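Local coordinates for protein putative polysaccharide binding proteins (DUF1812) (Bacteroides thetaiotaomicron VPI-5482, PDB 3GF8) that is of unknown function but probably serves as an outer-membrane lipoprotein in the assembly or anchoring of fimbriae, at residues T214-E219 against Y260-S265. Numbering follows the deposited sequence.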
loop_
_atom_site.group_PDB
_atom_site.type_symbol
_atom_site.label_atom_id
_atom_site.label_comp_id
_atom_site.label_asym_id
_atom_site.label_seq_id
_atom_site.Cartn_x
_atom_site.Cartn_y
_atom_site.Cartn_z
ATOM N N THR A 214 -2.802 -5.836 1.828
ATOM C CA THR A 214 -3.473 -4.897 2.698
ATOM C C THR A 214 -3.203 -3.483 2.226
ATOM O O THR A 214 -2.490 -3.267 1.253
ATOM C CB THR A 214 -3.040 -5.081 4.184
ATOM O OG1 THR A 214 -3.881 -4.280 5.019
ATOM C CG2 THR A 214 -1.545 -4.708 4.377
HETATM N N MSE A 215 -3.780 -2.517 2.929
HETATM C CA MSE A 215 -3.533 -1.107 2.636
HETATM C C MSE A 215 -2.230 -0.730 3.399
HETATM O O MSE A 215 -1.417 -1.605 3.644
HETATM C CB MSE A 215 -4.784 -0.313 3.015
HETATM C CG MSE A 215 -5.989 -0.713 2.139
HETATM SE SE MSE A 215 -5.962 0.234 0.475
HETATM C CE MSE A 215 -6.490 1.933 1.274
ATOM N N ARG A 216 -2.036 0.535 3.776
ATOM C CA ARG A 216 -0.735 1.034 4.205
ATOM C C ARG A 216 -0.257 0.353 5.449
ATOM O O ARG A 216 -1.065 0.117 6.380
ATOM C CB ARG A 216 -0.793 2.528 4.486
ATOM C CG ARG A 216 -1.117 3.367 3.238
ATOM C CD ARG A 216 -0.834 4.825 3.485
ATOM N NE ARG A 216 0.602 5.051 3.560
ATOM C CZ ARG A 216 1.191 6.053 4.212
ATOM N NH1 ARG A 216 0.488 6.935 4.905
ATOM N NH2 ARG A 216 2.498 6.170 4.190
ATOM N N LEU A 217 1.032 -0.012 5.444
ATOM C CA LEU A 217 1.715 -0.455 6.668
ATOM C C LEU A 217 2.359 0.761 7.333
ATOM O O LEU A 217 3.201 1.411 6.745
ATOM C CB LEU A 217 2.745 -1.556 6.369
ATOM C CG LEU A 217 2.107 -2.834 5.789
ATOM C CD1 LEU A 217 3.126 -3.701 5.075
ATOM C CD2 LEU A 217 1.366 -3.612 6.885
HETATM N N MSE A 218 1.917 1.071 8.552
HETATM C CA MSE A 218 2.326 2.268 9.298
HETATM C C MSE A 218 3.184 1.930 10.521
HETATM O O MSE A 218 2.864 1.029 11.330
HETATM C CB MSE A 218 1.079 3.041 9.777
HETATM C CG MSE A 218 0.147 3.494 8.624
HETATM SE SE MSE A 218 1.006 4.482 7.209
HETATM C CE MSE A 218 1.457 6.086 8.289
ATOM N N GLU A 219 4.267 2.677 10.691
ATOM C CA GLU A 219 5.175 2.380 11.784
ATOM C C GLU A 219 4.535 2.601 13.132
ATOM O O GLU A 219 4.913 1.960 14.092
ATOM C CB GLU A 219 6.492 3.145 11.665
ATOM C CG GLU A 219 6.498 4.574 12.000
ATOM C CD GLU A 219 7.903 4.987 12.358
ATOM O OE1 GLU A 219 8.331 4.623 13.481
ATOM O OE2 GLU A 219 8.593 5.618 11.512
ATOM N N TYR A 260 10.964 2.246 5.009
ATOM C CA TYR A 260 10.997 0.875 4.518
ATOM C C TYR A 260 9.583 0.389 4.179
ATOM O O TYR A 260 9.332 -0.170 3.108
ATOM C CB TYR A 260 11.611 -0.048 5.542
ATOM C CG TYR A 260 11.576 -1.497 5.143
ATOM C CD1 TYR A 260 12.134 -1.921 3.949
ATOM C CD2 TYR A 260 11.001 -2.458 5.977
ATOM C CE1 TYR A 260 12.108 -3.262 3.595
ATOM C CE2 TYR A 260 11.004 -3.794 5.647
ATOM C CZ TYR A 260 11.547 -4.188 4.447
ATOM O OH TYR A 260 11.525 -5.502 4.108
ATOM N N LEU A 261 8.653 0.623 5.091
ATOM C CA LEU A 261 7.263 0.223 4.858
ATOM C C LEU A 261 6.650 0.859 3.584
ATOM O O LEU A 261 5.858 0.219 2.869
ATOM C CB LEU A 261 6.410 0.549 6.074
ATOM C CG LEU A 261 6.760 -0.224 7.349
ATOM C CD1 LEU A 261 5.795 0.217 8.492
ATOM C CD2 LEU A 261 6.741 -1.730 7.096
ATOM N N ASP A 262 7.021 2.097 3.290
ATOM C CA ASP A 262 6.495 2.780 2.106
ATOM C C ASP A 262 7.190 2.314 0.864
ATOM O O ASP A 262 6.539 2.084 -0.185
ATOM C CB ASP A 262 6.680 4.289 2.178
ATOM C CG ASP A 262 5.777 4.941 3.182
ATOM O OD1 ASP A 262 4.679 4.424 3.462
ATOM O OD2 ASP A 262 6.178 5.991 3.696
ATOM N N ARG A 263 8.503 2.176 0.957
ATOM C CA ARG A 263 9.294 1.835 -0.226
ATOM C C ARG A 263 9.114 0.404 -0.685
ATOM O O ARG A 263 9.129 0.128 -1.875
ATOM C CB ARG A 263 10.780 2.063 0.029
ATOM C CG ARG A 263 11.268 3.453 -0.267
ATOM C CD ARG A 263 12.782 3.454 -0.159
ATOM N NE ARG A 263 13.313 4.801 -0.093
ATOM C CZ ARG A 263 13.582 5.566 -1.145
ATOM N NH1 ARG A 263 13.399 5.139 -2.399
ATOM N NH2 ARG A 263 14.064 6.781 -0.930
ATOM N N GLN A 264 8.996 -0.516 0.271
ATOM C CA GLN A 264 8.840 -1.930 -0.032
ATOM C C GLN A 264 7.366 -2.272 -0.087
ATOM O O GLN A 264 6.621 -1.990 0.865
ATOM C CB GLN A 264 9.524 -2.774 1.065
ATOM C CG GLN A 264 9.512 -4.296 0.817
ATOM C CD GLN A 264 9.968 -4.656 -0.596
ATOM O OE1 GLN A 264 9.197 -4.540 -1.541
ATOM N NE2 GLN A 264 11.220 -5.080 -0.738
ATOM N N SER A 265 6.927 -2.896 -1.172
ATOM C CA SER A 265 5.530 -3.320 -1.210
ATOM C C SER A 265 5.308 -4.797 -1.483
ATOM O O SER A 265 4.156 -5.240 -1.596
ATOM C CB SER A 265 4.738 -2.445 -2.204
ATOM O OG SER A 265 4.831 -1.082 -1.828
HETATM O O HOH W 1 2.506 3.363 2.079
HETATM O O HOH W 2 4.580 8.330 4.042
HETATM O O HOH W 3 2.931 1.327 4.021
#
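Leu261 packs on the backbone and CB of Leu217, the tightly packed part of this contact. Its CD1 lies 3.3 Å from Leu217 O and 3.6 Å from Glu219 N. Its CD2 lies 4.1 Å from Leu217 CB. The leucine thus lies against the loop backbone as much as against a side chain. A water lies between Leu217 O, 2.7 Å from its oxygen, and Leu261 O, where the bond is weak.

The looser side is polar and holds ordered water, although Arg216 and Asp262 are themselves buried. Arg216 NH2 gives a salt-bridging hydrogen bond to Asp262 OD1, 2.9 Å long with an N-H...O angle of 151°. OD1 lies near the guanidinium plane and is met on the syn side, but 27° out of the carboxylate plane. The arginine chain bends at chi3 (71°) and brings NH2 to the acid. A second water bridges Arg216 NE and Asp262 OD1; a third joins NH2, weakly, to OD2. Met218 SE sits over one guanidinium face, 3.3 Å above its plane. An alanine in place of Arg216 would probably leave the Asp262 carboxylate without its cationic mate and the two waters beside it without their guanidinium partner.

Gln258 reinforces the join, bonding Asp262 OD1 through NE2 and Glu219 N through OE1. The contact ties the loop between strands 209-214 and 224-229 to the end of helix 257-263. Leu217 also touches Lys150 of strand 139-158. Ile242 of helix 241-246 touches Leu217, and Leu245 touches Leu261.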